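Local atomic coordinates of dehydroquinate synthase (Thermus thermophilus, PDB entry 1UJN), a protein that probably converts the seven-carbon sugar phosphate DAHP to 3-dehydroquinate with release of phosphate, using NAD and one divalent zinc or cobalt ion per subunit. Residues I123-V128 with L171-K176; F175-I180 with V207-R212; P117-A122 with K160-P165; L229-G234 with L245-A250. One frame throughout, in Å; residues are numbered along the deposited sequence.

Contact 1 of 4, residues I123-V128 with L171-K176; sequences IVDASV and LVEAFK
V124 and E173 meet where helix 120-126, which follows strand 112-117 of the mixed sheet, packs against helix 164-181 beside the probable metal site. The valine makes the closest approach. Its CG1 lies 3.9 Å from E173 CB and 3.8 Å from A174 N, so one methyl rests on the backbone of the facing helix, with A174 CB beside it. This branch reaches the facing helix because CG1 is anti to the backbone N (chi1 176°), while CG2 stands anti to the carbonyl carbon. At the next residue, D125 CB touches E173 CG at 4.1 Å, carbon against carbon, and the two carboxylates stay apart, with D125 OD2 4.4 Å from E173 OE1. Each acid has its own cation: K210 pairs with D125 OD1, and K176 NZ reaches E173 OE2 at 3.1 Å from above the carboxylate plane. E173 is predicted to bind the metal together with H231 and H247, and in dehydroquinate synthases this site lies in the cleft between the alpha/beta and the helical domain, which the present pair of helices lines. The bend of the glutamate chain at chi2 (68°) swings its carboxylate to where OE2 meets K176 NZ. With an alanine here, K176 is likely to lose its carboxylate mate and the predicted metal site an oxygen ligand. A water connects the two helices, lying 2.6 Å from D125 OD1 and 2.8 Å from K176 NZ; K176 NZ is also bound to the carbonyl of L227.

Contact 2 of 4, residues F175-I180 with V207-R212; sequences FKHGLI and VAVKVR
The imidazole of H177 is set obliquely against helix 199-216, with V209 meeting the root of the side chain and K210 its far end. V209 CG1 sits 3.7 Å from H177 CB and equally 3.7 Å from H177 O, so this methyl touches both the beta carbon and the carbonyl oxygen of H177. The beta carbons themselves are close, V209 CB lying 3.9 Å from H177 CB, which shows how nearly the two helices approach here: the CA atoms of H177 and V209 are 6.3 Å apart. Beyond the root, CG of H177 is anti to its carbonyl carbon (chi1 -66°), and the ring is thereby carried across the facing helix until CE1 reaches K210 CB at 3.8 Å. The lysine is met by its beta carbon rather than by its charge. With CG anti to the backbone N, the extended chain of K210 leads away from the imidazole, and its NZ ends 5.9 Å from H177 NE2, bound instead to the carbonyl of V128 as well as to D125. The ring is tied on its other nitrogen, ND1, which hydrogen-bonds to the carbonyl of A206, one turn before K210 on the same helix, and V124 of helix 120-126 also touches it. This bond and the packing probably limit rotation of the imidazole. The pairing of helices 164-181 and 199-216 about this buried histidine is part of the helical C-terminal domain of dehydroquinate synthase, and H177 lies one turn after E173, the predicted metal ligand.

Contact 3 of 4, residues P117-A122 with K160-P165; sequences PTTTLA and KTLPLP
L162 inserts its two methyls against the turn that leads into helix 120-126. CD2 lies 3.8 Å from T119 CA and 3.9 Å from T120 N, against the backbone, whereas CD1 lies 4.0 Å from T119 CG2 and 4.1 Å from T118 O. The leucine therefore covers backbone as much as side chain, and the contact is van der Waals packing of methyls on the main chain and on T119 CG2. Its CG is anti to the backbone N (chi1 -168°), which carries the fork across to the threonines. Within that turn T119 is the N-cap: its OG1, turned in between the backbone N and the carbonyl carbon, accepts from A122 N at 3.0 Å (N-H...O angle 151°), and the same rotation leaves CG2 to meet the leucine. Further out, T120 OG1 is hydrogen-bonded to the carbonyl of F167, whose side chain also touches L162, while P163 is the N-cap of helix 164-181. Two helix starts are thus brought together beside strand 112-117. T118 and T119 are predicted NAD-binding residues, consistent with dinucleotide binding at the C-terminal ends of the parallel strands in a Rossmann-like alpha/beta domain.

Contact 4 of 4, residues L229-G234 with L245-A250; sequences LGHTLG and LPHGMA
H231 and H247 approach each other from the first turns of helices 231-240 and 247-264. Along H231, CB leads to a CG that is anti to the carbonyl carbon (chi1 -76°). ND1 then turns back on its own segment and donates to L229 O at 3.0 Å; the acceptor lies in the imidazole plane, though the donor stands above the carbonyl plane. CE1 lies next to K176 NZ of helix 164-181. CD2, on the far side of the ring, reaches H247 CE1 at 3.9 Å. At the tip, NE2 comes within 3.6 Å of H247 NE2, arriving at the edge of that ring near its plane, with the two ring planes at 61°. This convergence of nitrogens fits a zinc or cobalt site, H231 and H247 being predicted metal ligands with E173 as the third. No metal is modelled between them; a water placed 2.4 Å from NE2 of both H231 and H247 is too close for an ordinary hydrogen bond, and its identity is doubtful. Replacing H231 by a phenylalanine is likely to cost the predicted metal site a nitrogen ligand and to strip L229 O of its imidazole donor. H247 is steadied through ND1 by E238. Deeper between the helices, A250 CB packs 3.6 Å from G234 O, and G234, without a side chain, lets the helices come close, the CA atoms of G234 and A250 being 4.5 Å apart.

How the contacts relate
From the N terminus, the segments 117-122 and 123-128 run consecutively, and each finds its partner later in the chain: contact 3 closes at 160-165 and contact 1 at 171-176. Their loops therefore cross rather than nest, and together they lay helix 120-126 and the turn before it against the middle of helix 164-181 and the loop that precedes it. Contact 2 sets out from the residues where contact 1 ends, sharing F175 and K176, and brings in helix 199-216; the two contacts touch. Contact 4 closes a short separate loop last. Its H231 meets K176, and H247 meets E173, so helix 164-181 links the probable nucleotide-binding side to the helices with the predicted histidine metal ligands.

Contact 1 of 4, residues I123-V128 with L171-K176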
loop_
_atom_site.group_PDB
_atom_site.type_symbol
_atom_site.label_atom_id
_atom_site.label_comp_id
_atom_site.label_asym_id
_atom_site.label_seq_id
_atom_site.Cartn_x
_atom_site.Cartn_y
_atom_site.Cartn_z
ATOM N N ILE A 123 13.422 10.289 15.168
ATOM C CA ILE A 123 14.293 11.176 14.411
ATOM C C ILE A 123 15.427 10.395 13.742
ATOM O O ILE A 123 15.660 10.523 12.541
ATOM C CB ILE A 123 14.920 12.263 15.326
ATOM C CG1 ILE A 123 13.824 13.177 15.881
ATOM C CG2 ILE A 123 15.956 13.078 14.542
ATOM C CD1 ILE A 123 14.338 14.246 16.842
ATOM N N VAL A 124 16.113 9.572 14.529
ATOM C CA VAL A 124 17.256 8.795 14.054
ATOM C C VAL A 124 16.924 7.610 13.157
ATOM O O VAL A 124 17.670 7.313 12.225
ATOM C CB VAL A 124 18.103 8.267 15.262
ATOM C CG1 VAL A 124 19.238 7.371 14.773
ATOM C CG2 VAL A 124 18.672 9.440 16.037
ATOM N N ASP A 125 15.799 6.954 13.417
ATOM C CA ASP A 125 15.449 5.770 12.652
ATOM C C ASP A 125 14.248 5.867 11.709
ATOM O O ASP A 125 14.309 5.384 10.580
ATOM C CB ASP A 125 15.252 4.606 13.627
ATOM C CG ASP A 125 15.222 3.262 12.934
ATOM O OD1 ASP A 125 16.110 3.012 12.087
ATOM O OD2 ASP A 125 14.320 2.452 13.241
ATOM N N ALA A 126 13.164 6.486 12.154
ATOM C CA ALA A 126 11.969 6.574 11.319
ATOM C C ALA A 126 11.971 7.611 10.190
ATOM O O ALA A 126 11.115 7.552 9.306
ATOM C CB ALA A 126 10.740 6.779 12.207
ATOM N N SER A 127 12.926 8.540 10.200
ATOM C CA SER A 127 12.991 9.589 9.181
ATOM C C SER A 127 13.463 9.128 7.807
ATOM O O SER A 127 13.268 9.836 6.815
ATOM C CB SER A 127 13.905 10.721 9.655
ATOM O OG SER A 127 15.200 10.217 9.960
ATOM N N VAL A 128 14.087 7.955 7.756
ATOM C CA VAL A 128 14.612 7.400 6.513
ATOM C C VAL A 128 14.182 5.947 6.335
ATOM O O VAL A 128 14.119 5.192 7.306
ATOM C CB VAL A 128 16.162 7.451 6.511
ATOM C CG1 VAL A 128 16.713 6.902 5.204
ATOM C CG2 VAL A 128 16.629 8.885 6.752
ATOM N N LEU A 171 19.353 7.305 21.197
ATOM C CA LEU A 171 20.785 7.517 21.078
ATOM C C LEU A 171 21.504 6.197 20.805
ATOM O O LEU A 171 22.604 6.193 20.266
ATOM C CB LEU A 171 21.338 8.180 22.342
ATOM C CG LEU A 171 20.688 9.530 22.676
ATOM C CD1 LEU A 171 21.540 10.270 23.695
ATOM C CD2 LEU A 171 20.541 10.362 21.418
ATOM N N VAL A 172 20.878 5.082 21.176
ATOM C CA VAL A 172 21.472 3.768 20.939
ATOM C C VAL A 172 21.525 3.509 19.437
ATOM O O VAL A 172 22.519 3.002 18.917
ATOM C CB VAL A 172 20.651 2.639 21.610
ATOM C CG1 VAL A 172 21.155 1.270 21.142
ATOM C CG2 VAL A 172 20.765 2.749 23.122
ATOM N N GLU A 173 20.447 3.868 18.746
ATOM C CA GLU A 173 20.361 3.683 17.306
ATOM C C GLU A 173 21.423 4.530 16.602
ATOM O O GLU A 173 21.997 4.110 15.595
ATOM C CB GLU A 173 18.971 4.084 16.813
ATOM C CG GLU A 173 18.385 3.152 15.761
ATOM C CD GLU A 173 18.045 1.776 16.318
ATOM O OE1 GLU A 173 16.878 1.558 16.708
ATOM O OE2 GLU A 173 18.944 0.915 16.373
ATOM N N ALA A 174 21.676 5.725 17.132
ATOM C CA ALA A 174 22.679 6.619 16.560
ATOM C C ALA A 174 24.052 5.968 16.746
ATOM O O ALA A 174 24.897 5.980 15.845
ATOM C CB ALA A 174 22.635 7.972 17.264
ATOM N N PHE A 175 24.255 5.402 17.929
ATOM C CA PHE A 175 25.494 4.720 18.283
ATOM C C PHE A 175 25.723 3.603 17.270
ATOM O O PHE A 175 26.839 3.389 16.797
ATOM C CB PHE A 175 25.360 4.128 19.687
ATOM C CG PHE A 175 26.605 3.455 20.190
ATOM C CD1 PHE A 175 27.493 4.136 21.018
ATOM C CD2 PHE A 175 26.887 2.140 19.842
ATOM C CE1 PHE A 175 28.648 3.515 21.497
ATOM C CE2 PHE A 175 28.040 1.506 20.315
ATOM C CZ PHE A 175 28.920 2.198 21.144
ATOM N N LYS A 176 24.650 2.887 16.951
ATOM C CA LYS A 176 24.707 1.794 15.988
ATOM C C LYS A 176 25.196 2.315 14.631
ATOM O O LYS A 176 26.044 1.687 13.983
ATOM C CB LYS A 176 23.323 1.168 15.840
ATOM C CG LYS A 176 23.280 -0.070 14.957
ATOM C CD LYS A 176 21.840 -0.480 14.671
ATOM C CE LYS A 176 21.138 0.566 13.809
ATOM N NZ LYS A 176 19.760 0.144 13.433
HETATM O O HOH W 1 18.675 2.553 12.505
#

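Contact 2 of 4, residues F175-I180 with V207-R212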
loop_
_atom_site.group_PDB
_atom_site.type_symbol
_atom_site.label_atom_id
_atom_site.label_comp_id
_atom_site.label_asym_id
_atom_site.label_seq_id
_atom_site.Cartn_x
_atom_site.Cartn_y
_atom_site.Cartn_z
ATOM N N PHE A 175 24.255 5.402 17.929
ATOM C CA PHE A 175 25.494 4.720 18.283
ATOM C C PHE A 175 25.723 3.603 17.270
ATOM O O PHE A 175 26.839 3.389 16.797
ATOM C CB PHE A 175 25.360 4.128 19.687
ATOM C CG PHE A 175 26.605 3.455 20.190
ATOM C CD1 PHE A 175 27.493 4.136 21.018
ATOM C CD2 PHE A 175 26.887 2.140 19.842
ATOM C CE1 PHE A 175 28.648 3.515 21.497
ATOM C CE2 PHE A 175 28.040 1.506 20.315
ATOM C CZ PHE A 175 28.920 2.198 21.144
ATOM N N LYS A 176 24.650 2.887 16.951
ATOM C CA LYS A 176 24.707 1.794 15.988
ATOM C C LYS A 176 25.196 2.315 14.631
ATOM O O LYS A 176 26.044 1.687 13.983
ATOM C CB LYS A 176 23.323 1.168 15.840
ATOM C CG LYS A 176 23.280 -0.070 14.957
ATOM C CD LYS A 176 21.840 -0.480 14.671
ATOM C CE LYS A 176 21.138 0.566 13.809
ATOM N NZ LYS A 176 19.760 0.144 13.433
ATOM N N HIS A 177 24.663 3.461 14.200
ATOM C CA HIS A 177 25.083 4.056 12.928
ATOM C C HIS A 177 26.573 4.378 12.991
ATOM O O HIS A 177 27.281 4.302 11.981
ATOM C CB HIS A 177 24.319 5.353 12.636
ATOM C CG HIS A 177 22.853 5.164 12.411
ATOM N ND1 HIS A 177 21.964 6.217 12.362
ATOM C CD2 HIS A 177 22.117 4.041 12.232
ATOM C CE1 HIS A 177 20.745 5.750 12.159
ATOM N NE2 HIS A 177 20.810 4.434 12.077
ATOM N N GLY A 178 27.036 4.751 14.181
ATOM C CA GLY A 178 28.440 5.075 14.369
ATOM C C GLY A 178 29.314 3.874 14.063
ATOM O O GLY A 178 30.335 3.989 13.375
ATOM N N LEU A 179 28.910 2.713 14.568
ATOM C CA LEU A 179 29.657 1.485 14.336
ATOM C C LEU A 179 29.591 1.084 12.862
ATOM O O LEU A 179 30.570 0.593 12.298
ATOM C CB LEU A 179 29.095 0.355 15.202
ATOM C CG LEU A 179 29.252 0.507 16.716
ATOM C CD1 LEU A 179 28.556 -0.648 17.416
ATOM C CD2 LEU A 179 30.733 0.540 17.079
ATOM N N ILE A 180 28.435 1.298 12.242
ATOM C CA ILE A 180 28.241 0.950 10.840
ATOM C C ILE A 180 29.065 1.830 9.895
ATOM O O ILE A 180 29.723 1.327 8.982
ATOM C CB ILE A 180 26.754 1.054 10.445
ATOM C CG1 ILE A 180 25.937 0.008 11.209
ATOM C CG2 ILE A 180 26.594 0.841 8.947
ATOM C CD1 ILE A 180 24.444 0.095 10.966
ATOM N N VAL A 207 21.279 10.982 11.498
ATOM C CA VAL A 207 20.370 10.802 10.369
ATOM C C VAL A 207 21.142 10.711 9.059
ATOM O O VAL A 207 20.827 9.895 8.194
ATOM C CB VAL A 207 19.362 11.967 10.260
ATOM C CG1 VAL A 207 18.430 11.729 9.075
ATOM C CG2 VAL A 207 18.555 12.086 11.549
ATOM N N ALA A 208 22.166 11.546 8.925
ATOM C CA ALA A 208 22.976 11.567 7.712
ATOM C C ALA A 208 23.581 10.201 7.400
ATOM O O ALA A 208 23.732 9.837 6.234
ATOM C CB ALA A 208 24.071 12.619 7.841
ATOM N N VAL A 209 23.924 9.436 8.435
ATOM C CA VAL A 209 24.501 8.115 8.210
ATOM C C VAL A 209 23.489 7.144 7.603
ATOM O O VAL A 209 23.822 6.392 6.685
ATOM C CB VAL A 209 25.064 7.504 9.514
ATOM C CG1 VAL A 209 25.560 6.084 9.253
ATOM C CG2 VAL A 209 26.197 8.363 10.036
ATOM N N LYS A 210 22.254 7.154 8.105
ATOM C CA LYS A 210 21.253 6.252 7.557
ATOM C C LYS A 210 20.906 6.670 6.137
ATOM O O LYS A 210 20.595 5.831 5.297
ATOM C CB LYS A 210 19.982 6.216 8.420
ATOM C CG LYS A 210 19.000 5.153 7.937
ATOM C CD LYS A 210 17.833 4.913 8.886
ATOM C CE LYS A 210 16.956 3.784 8.351
ATOM N NZ LYS A 210 15.734 3.517 9.174
ATOM N N VAL A 211 20.959 7.968 5.859
ATOM C CA VAL A 211 20.664 8.433 4.510
ATOM C C VAL A 211 21.672 7.842 3.520
ATOM O O VAL A 211 21.287 7.295 2.487
ATOM C CB VAL A 211 20.713 9.976 4.408
ATOM C CG1 VAL A 211 20.649 10.401 2.943
ATOM C CG2 VAL A 211 19.535 10.588 5.172
ATOM N N ARG A 212 22.957 7.943 3.842
ATOM C CA ARG A 212 24.009 7.430 2.962
ATOM C C ARG A 212 23.913 5.933 2.702
ATOM O O ARG A 212 23.901 5.490 1.550
ATOM C CB ARG A 212 25.392 7.735 3.541
ATOM C CG ARG A 212 25.771 9.203 3.528
ATOM C CD ARG A 212 27.287 9.361 3.530
ATOM N NE ARG A 212 27.908 8.736 4.695
ATOM C CZ ARG A 212 27.823 9.211 5.934
ATOM N NH1 ARG A 212 27.143 10.323 6.179
ATOM N NH2 ARG A 212 28.420 8.571 6.931
#

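Contact 3 of 4, residues P117-A122 with K160-P165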
loop_
_atom_site.group_PDB
_atom_site.type_symbol
_atom_site.label_atom_id
_atom_site.label_comp_id
_atom_site.label_asym_id
_atom_site.label_seq_id
_atom_site.Cartn_x
_atom_site.Cartn_y
_atom_site.Cartn_z
ATOM N N PRO A 117 8.521 14.097 13.961
ATOM C CA PRO A 117 8.966 13.185 15.018
ATOM C C PRO A 117 9.174 13.882 16.358
ATOM O O PRO A 117 9.685 14.999 16.420
ATOM C CB PRO A 117 10.248 12.582 14.436
ATOM C CG PRO A 117 10.783 13.694 13.587
ATOM C CD PRO A 117 9.543 14.233 12.907
ATOM N N THR A 118 8.749 13.222 17.428
ATOM C CA THR A 118 8.882 13.791 18.764
ATOM C C THR A 118 9.674 12.901 19.725
ATOM O O THR A 118 9.608 13.075 20.944
ATOM C CB THR A 118 7.494 14.090 19.370
ATOM O OG1 THR A 118 6.711 12.896 19.386
ATOM C CG2 THR A 118 6.776 15.153 18.540
ATOM N N THR A 119 10.414 11.945 19.178
ATOM C CA THR A 119 11.250 11.066 19.994
ATOM C C THR A 119 12.588 10.951 19.266
ATOM O O THR A 119 12.662 11.198 18.063
ATOM C CB THR A 119 10.663 9.637 20.147
ATOM O OG1 THR A 119 10.707 8.959 18.883
ATOM C CG2 THR A 119 9.223 9.693 20.657
ATOM N N THR A 120 13.648 10.585 19.982
ATOM C CA THR A 120 14.945 10.459 19.326
ATOM C C THR A 120 14.945 9.273 18.366
ATOM O O THR A 120 15.512 9.341 17.275
ATOM C CB THR A 120 16.081 10.286 20.354
ATOM O OG1 THR A 120 15.694 9.331 21.348
ATOM C CG2 THR A 120 16.387 11.621 21.025
ATOM N N LEU A 121 14.299 8.187 18.766
ATOM C CA LEU A 121 14.241 7.008 17.912
ATOM C C LEU A 121 13.545 7.341 16.595
ATOM O O LEU A 121 13.959 6.876 15.535
ATOM C CB LEU A 121 13.499 5.867 18.629
ATOM C CG LEU A 121 13.359 4.537 17.874
ATOM C CD1 LEU A 121 14.733 4.020 17.466
ATOM C CD2 LEU A 121 12.649 3.520 18.764
ATOM N N ALA A 122 12.488 8.153 16.652
ATOM C CA ALA A 122 11.770 8.517 15.435
ATOM C C ALA A 122 12.632 9.413 14.549
ATOM O O ALA A 122 12.585 9.313 13.325
ATOM C CB ALA A 122 10.462 9.218 15.779
ATOM N N LYS A 160 12.234 17.774 24.962
ATOM C CA LYS A 160 12.433 18.109 26.364
ATOM C C LYS A 160 11.465 17.440 27.338
ATOM O O LYS A 160 11.803 17.221 28.499
ATOM C CB LYS A 160 12.405 19.631 26.518
ATOM C CG LYS A 160 13.526 20.304 25.725
ATOM C CD LYS A 160 13.511 21.817 25.833
ATOM C CE LYS A 160 14.353 22.435 24.723
ATOM N NZ LYS A 160 14.019 23.868 24.476
ATOM N N THR A 161 10.271 17.095 26.870
ATOM C CA THR A 161 9.291 16.442 27.733
ATOM C C THR A 161 9.401 14.923 27.645
ATOM O O THR A 161 8.656 14.191 28.294
ATOM C CB THR A 161 7.859 16.840 27.347
ATOM O OG1 THR A 161 6.930 16.086 28.137
ATOM C CG2 THR A 161 7.609 16.565 25.867
ATOM N N LEU A 162 10.347 14.460 26.839
ATOM C CA LEU A 162 10.555 13.035 26.631
ATOM C C LEU A 162 11.221 12.354 27.825
ATOM O O LEU A 162 12.218 12.846 28.349
ATOM C CB LEU A 162 11.415 12.841 25.375
ATOM C CG LEU A 162 11.560 11.441 24.781
ATOM C CD1 LEU A 162 10.192 10.921 24.340
ATOM C CD2 LEU A 162 12.518 11.493 23.601
ATOM N N PRO A 163 10.666 11.215 28.283
ATOM C CA PRO A 163 11.257 10.501 29.419
ATOM C C PRO A 163 12.717 10.202 29.080
ATOM O O PRO A 163 13.026 9.840 27.949
ATOM C CB PRO A 163 10.411 9.238 29.503
ATOM C CG PRO A 163 9.058 9.735 29.077
ATOM C CD PRO A 163 9.395 10.591 27.876
ATOM N N LEU A 164 13.613 10.358 30.049
ATOM C CA LEU A 164 15.029 10.121 29.795
ATOM C C LEU A 164 15.349 8.748 29.190
ATOM O O LEU A 164 16.148 8.653 28.256
ATOM C CB LEU A 164 15.838 10.324 31.080
ATOM C CG LEU A 164 17.359 10.206 30.961
ATOM C CD1 LEU A 164 17.900 11.263 30.006
ATOM C CD2 LEU A 164 17.981 10.368 32.343
ATOM N N PRO A 165 14.738 7.669 29.710
ATOM C CA PRO A 165 15.024 6.339 29.155
ATOM C C PRO A 165 14.684 6.241 27.669
ATOM O O PRO A 165 15.425 5.632 26.893
ATOM C CB PRO A 165 14.160 5.416 30.011
ATOM C CG PRO A 165 14.128 6.134 31.340
ATOM C CD PRO A 165 13.889 7.561 30.912
#

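Contact 4 of 4, residues L229-G234 with L245-A250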
loop_
_atom_site.group_PDB
_atom_site.type_symbol
_atom_site.label_atom_id
_atom_site.label_comp_id
_atom_site.label_asym_id
_atom_site.label_seq_id
_atom_site.Cartn_x
_atom_site.Cartn_y
_atom_site.Cartn_z
ATOM N N LEU A 229 22.526 -4.491 12.531
ATOM C CA LEU A 229 23.554 -4.783 13.526
ATOM C C LEU A 229 22.919 -4.835 14.918
ATOM O O LEU A 229 22.244 -3.891 15.330
ATOM C CB LEU A 229 24.636 -3.699 13.495
ATOM C CG LEU A 229 25.759 -3.758 14.537
ATOM C CD1 LEU A 229 26.595 -5.028 14.352
ATOM C CD2 LEU A 229 26.629 -2.519 14.400
ATOM N N GLY A 230 23.132 -5.942 15.624
ATOM C CA GLY A 230 22.584 -6.102 16.964
ATOM C C GLY A 230 21.104 -6.447 17.023
ATOM O O GLY A 230 20.548 -6.619 18.110
ATOM N N HIS A 231 20.466 -6.567 15.863
ATOM C CA HIS A 231 19.038 -6.868 15.814
ATOM C C HIS A 231 18.649 -8.346 15.847
ATOM O O HIS A 231 17.506 -8.672 16.166
ATOM C CB HIS A 231 18.406 -6.211 14.584
ATOM C CG HIS A 231 18.205 -4.732 14.723
ATOM N ND1 HIS A 231 19.247 -3.852 14.928
ATOM C CD2 HIS A 231 17.081 -3.979 14.678
ATOM C CE1 HIS A 231 18.774 -2.620 15.000
ATOM N NE2 HIS A 231 17.462 -2.669 14.851
ATOM N N THR A 232 19.578 -9.239 15.521
ATOM C CA THR A 232 19.268 -10.667 15.538
ATOM C C THR A 232 19.015 -11.117 16.976
ATOM O O THR A 232 18.001 -11.753 17.271
ATOM C CB THR A 232 20.415 -11.506 14.927
ATOM O OG1 THR A 232 20.658 -11.075 13.581
ATOM C CG2 THR A 232 20.040 -12.982 14.909
ATOM N N LEU A 233 19.938 -10.785 17.875
ATOM C CA LEU A 233 19.758 -11.147 19.272
ATOM C C LEU A 233 18.722 -10.212 19.885
ATOM O O LEU A 233 17.902 -10.630 20.706
ATOM C CB LEU A 233 21.079 -11.038 20.044
ATOM C CG LEU A 233 20.939 -11.357 21.539
ATOM C CD1 LEU A 233 20.397 -12.770 21.712
ATOM C CD2 LEU A 233 22.278 -11.209 22.235
ATOM N N GLY A 234 18.756 -8.945 19.476
ATOM C CA GLY A 234 17.814 -7.972 19.998
ATOM C C GLY A 234 16.380 -8.425 19.811
ATOM O O GLY A 234 15.571 -8.387 20.738
ATOM N N LEU A 245 10.731 -5.548 27.065
ATOM C CA LEU A 245 12.025 -4.891 26.864
ATOM C C LEU A 245 11.949 -3.919 25.683
ATOM O O LEU A 245 11.742 -4.334 24.547
ATOM C CB LEU A 245 13.113 -5.945 26.604
ATOM C CG LEU A 245 14.525 -5.416 26.322
ATOM C CD1 LEU A 245 15.104 -4.770 27.573
ATOM C CD2 LEU A 245 15.405 -6.550 25.841
ATOM N N PRO A 246 12.114 -2.608 25.938
ATOM C CA PRO A 246 12.056 -1.600 24.869
ATOM C C PRO A 246 13.039 -1.903 23.734
ATOM O O PRO A 246 14.146 -2.385 23.972
ATOM C CB PRO A 246 12.403 -0.299 25.596
ATOM C CG PRO A 246 11.930 -0.552 27.002
ATOM C CD PRO A 246 12.385 -1.974 27.240
ATOM N N HIS A 247 12.634 -1.605 22.504
ATOM C CA HIS A 247 13.467 -1.865 21.334
ATOM C C HIS A 247 14.907 -1.375 21.447
ATOM O O HIS A 247 15.845 -2.127 21.169
ATOM C CB HIS A 247 12.837 -1.244 20.090
ATOM C CG HIS A 247 13.597 -1.524 18.832
ATOM N ND1 HIS A 247 13.650 -2.777 18.259
ATOM C CD2 HIS A 247 14.353 -0.720 18.048
ATOM C CE1 HIS A 247 14.406 -2.733 17.176
ATOM N NE2 HIS A 247 14.845 -1.495 17.027
ATOM N N GLY A 248 15.080 -0.117 21.840
ATOM C CA GLY A 248 16.418 0.444 21.963
ATOM C C GLY A 248 17.288 -0.287 22.966
ATOM O O GLY A 248 18.503 -0.418 22.780
ATOM N N MET A 249 16.672 -0.766 24.042
ATOM C CA MET A 249 17.415 -1.484 25.062
ATOM C C MET A 249 17.859 -2.823 24.497
ATOM O O MET A 249 18.991 -3.258 24.717
ATOM C CB MET A 249 16.547 -1.682 26.305
ATOM C CG MET A 249 16.086 -0.377 26.942
ATOM S SD MET A 249 17.462 0.701 27.408
ATOM C CE MET A 249 16.602 1.988 28.360
ATOM N N ALA A 250 16.966 -3.467 23.751
ATOM C CA ALA A 250 17.264 -4.754 23.142
ATOM C C ALA A 250 18.424 -4.605 22.162
ATOM O O ALA A 250 19.300 -5.468 22.085
ATOM C CB ALA A 250 16.037 -5.287 22.421
HETATM O O HOH W 2 16.286 -0.589 15.320
#